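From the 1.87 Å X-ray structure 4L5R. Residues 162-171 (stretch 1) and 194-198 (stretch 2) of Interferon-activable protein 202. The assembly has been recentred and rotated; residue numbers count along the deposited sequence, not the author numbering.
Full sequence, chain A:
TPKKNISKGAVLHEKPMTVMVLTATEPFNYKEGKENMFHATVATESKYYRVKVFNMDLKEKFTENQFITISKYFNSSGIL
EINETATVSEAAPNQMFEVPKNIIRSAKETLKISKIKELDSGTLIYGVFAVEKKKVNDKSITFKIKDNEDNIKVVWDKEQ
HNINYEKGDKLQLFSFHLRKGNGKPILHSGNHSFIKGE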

# COMPACT_ATOMS: atom_id res chain seq x y z
N ASN A 162 -5.63 12.35 -12.69
CA ASN A 162 -5.09 11.41 -13.66
C ASN A 162 -5.03 9.98 -13.12
O ASN A 162 -3.96 9.38 -12.97
CB ASN A 162 -3.72 11.87 -14.20
CG ASN A 162 -2.71 12.15 -13.10
OD1 ASN A 162 -3.08 12.44 -11.96
ND2 ASN A 162 -1.43 12.09 -13.45
N ILE A 163 -6.21 9.44 -12.81
CA ILE A 163 -6.31 8.09 -12.31
C ILE A 163 -6.61 7.13 -13.46
O ILE A 163 -7.52 7.36 -14.25
CB ILE A 163 -7.44 7.98 -11.25
CG1 ILE A 163 -7.29 9.08 -10.20
CG2 ILE A 163 -7.46 6.60 -10.62
CD1 ILE A 163 -5.92 9.11 -9.54
N ASN A 164 -5.83 6.06 -13.53
CA ASN A 164 -6.12 4.97 -14.46
C ASN A 164 -7.30 4.15 -13.96
O ASN A 164 -7.13 3.09 -13.35
CB ASN A 164 -4.90 4.09 -14.69
CG ASN A 164 -3.83 4.80 -15.51
OD1 ASN A 164 -4.13 5.44 -16.51
ND2 ASN A 164 -2.58 4.69 -15.07
N TYR A 165 -8.50 4.67 -14.20
CA TYR A 165 -9.73 3.98 -13.84
C TYR A 165 -10.77 4.17 -14.94
O TYR A 165 -10.96 5.28 -15.44
CB TYR A 165 -10.28 4.51 -12.51
CG TYR A 165 -11.57 3.85 -12.13
CD1 TYR A 165 -11.58 2.69 -11.37
CD2 TYR A 165 -12.79 4.35 -12.57
CE1 TYR A 165 -12.76 2.06 -11.04
CE2 TYR A 165 -13.97 3.74 -12.24
CZ TYR A 165 -13.96 2.59 -11.47
OH TYR A 165 -15.15 1.98 -11.16
N GLU A 166 -11.43 3.09 -15.33
CA GLU A 166 -12.52 3.15 -16.31
C GLU A 166 -13.83 2.62 -15.73
O GLU A 166 -13.83 1.80 -14.81
CB GLU A 166 -12.14 2.39 -17.59
CG GLU A 166 -11.05 3.06 -18.40
N LYS A 167 -14.94 3.10 -16.27
CA LYS A 167 -16.25 2.67 -15.80
C LYS A 167 -16.34 1.14 -15.82
O LYS A 167 -15.86 0.49 -16.74
CB LYS A 167 -17.36 3.30 -16.66
CG LYS A 167 -18.78 3.01 -16.16
CD LYS A 167 -19.82 3.44 -17.19
CE LYS A 167 -21.22 2.95 -16.83
NZ LYS A 167 -21.90 3.81 -15.82
N GLY A 168 -16.95 0.57 -14.78
CA GLY A 168 -17.06 -0.87 -14.70
C GLY A 168 -15.93 -1.52 -13.92
O GLY A 168 -16.10 -2.61 -13.38
N ASP A 169 -14.78 -0.86 -13.87
CA ASP A 169 -13.63 -1.37 -13.14
C ASP A 169 -13.92 -1.53 -11.65
O ASP A 169 -14.67 -0.74 -11.07
CB ASP A 169 -12.42 -0.42 -13.27
CG ASP A 169 -11.72 -0.53 -14.61
OD1 ASP A 169 -12.06 -1.45 -15.39
OD2 ASP A 169 -10.82 0.29 -14.87
N LYS A 170 -13.33 -2.54 -11.03
CA LYS A 170 -13.23 -2.53 -9.58
C LYS A 170 -12.14 -1.52 -9.22
O LYS A 170 -11.27 -1.23 -10.04
CB LYS A 170 -12.86 -3.91 -9.03
CG LYS A 170 -13.76 -5.04 -9.49
CD LYS A 170 -13.66 -6.21 -8.53
CE LYS A 170 -13.99 -7.53 -9.22
NZ LYS A 170 -14.07 -8.66 -8.24
N LEU A 171 -12.21 -0.99 -8.01
CA LEU A 171 -11.26 0.00 -7.55
C LEU A 171 -10.23 -0.63 -6.63
O LEU A 171 -10.60 -1.26 -5.63
CB LEU A 171 -12.00 1.06 -6.76
CG LEU A 171 -11.23 2.32 -6.44
CD1 LEU A 171 -10.90 3.00 -7.77
CD2 LEU A 171 -12.09 3.22 -5.56
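Stretch 2 (194-198) FIKGE

Stretch 2 is a short extended segment that docks through its backbone, gripped by carbonyl oxygens from two separate parts of stretch 1 and anchored at Ile195 by a small aliphatic cluster. Phe194 to Gly197 form a strand, while stretch 1 is mostly irregular and bends through a type II turn from Glu166 to Asp169. Residues on both sides of the turn meet stretch 2 at Gly197 and Glu198. Before it, Asn164 O accepts a nearly straight hydrogen bond from Gly197 N, 2.7 Å away; after it, Lys170 O accepts one from Glu198 N at 3.0 Å. Lys170 O also lies 3.4 Å from Gly197 CA, in a CA-H...O contact. Leu171 and Gly197 form an antiparallel, non-hydrogen-bonded pair, their CA atoms 4.9 Å apart, so the chains run in opposite directions here. The segment before the turn runs roughly alongside in the same direction, with CA atoms 5.3 Å apart for Asn164 and Lys196 and 4.3 Å for Tyr165 and Gly197.

Gly197 is the tightest point. Gly197 CA lies 3.7 Å from Tyr165 CD1, approached obliquely by the ring, and 3.7 Å from Asp169 OD2. An ideal CB on Gly197 would come 2.3 Å from Asp169 OD2, a clash, so the lack of a side chain is what lets the strand lie this close. The turn is braced from within: Asp169 N hydrogen-bonds to Glu166 O at 3.0 Å and Glu166 N to Asp169 OD2 at 2.9 Å, and Tyr165, just before the turn, adds OH to Asp169 O at 2.8 Å. Gly168, with a phi of 93°, takes a conformation that itself calls for glycine.

Ile195 supplies the apolar anchor. Its CB points toward stretch 1; Ile195 CG2 lies 3.6 Å from Ile163 CD1 and Ile195 CG1 3.2 Å from Leu171 CD1. Lys196 instead sets its CB sideways and leads its end away, and its CA lies 3.7 Å from Asn164 O. The rule is economical: carbonyls fix the register, one isoleucine packs against Ile163 and Leu171, and glycine permits the close approach.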

# COMPACT_ATOMS: atom_id res chain seq x y z
N PHE A 194 -2.76 5.77 -3.38
CA PHE A 194 -2.73 5.46 -4.80
C PHE A 194 -3.99 4.69 -5.14
O PHE A 194 -4.40 3.77 -4.41
CB PHE A 194 -1.48 4.62 -5.11
CG PHE A 194 -1.27 4.35 -6.58
CD1 PHE A 194 -0.66 5.30 -7.41
CD2 PHE A 194 -1.62 3.12 -7.13
CE1 PHE A 194 -0.44 5.03 -8.76
CE2 PHE A 194 -1.39 2.84 -8.47
CZ PHE A 194 -0.80 3.81 -9.29
N ILE A 195 -4.62 5.07 -6.24
CA ILE A 195 -5.85 4.43 -6.64
C ILE A 195 -5.83 4.06 -8.12
O ILE A 195 -5.40 4.86 -8.97
CB ILE A 195 -7.04 5.36 -6.31
CG1 ILE A 195 -8.36 4.74 -6.74
CG2 ILE A 195 -6.84 6.73 -6.97
CD1 ILE A 195 -9.54 5.60 -6.36
N LYS A 196 -6.28 2.85 -8.43
CA LYS A 196 -6.36 2.45 -9.84
C LYS A 196 -7.44 1.41 -10.11
O LYS A 196 -7.87 0.68 -9.21
CB LYS A 196 -5.01 1.98 -10.37
CG LYS A 196 -4.53 0.66 -9.82
CD LYS A 196 -3.28 0.19 -10.58
CE LYS A 196 -2.61 -0.99 -9.89
NZ LYS A 196 -1.35 -1.41 -10.59
N GLY A 197 -7.86 1.35 -11.37
CA GLY A 197 -8.78 0.31 -11.80
C GLY A 197 -8.04 -1.01 -11.72
O GLY A 197 -6.85 -1.07 -12.03
N GLU A 198 -8.72 -2.07 -11.29
CA GLU A 198 -8.05 -3.34 -11.08
C GLU A 198 -7.39 -3.86 -12.35
O GLU A 198 -7.98 -3.83 -13.43
CB GLU A 198 -9.01 -4.38 -10.51
CG GLU A 198 -8.45 -5.14 -9.32
CD GLU A 198 -8.39 -6.64 -9.56
OE1 GLU A 198 -8.02 -7.05 -10.68
OE2 GLU A 198 -8.72 -7.40 -8.62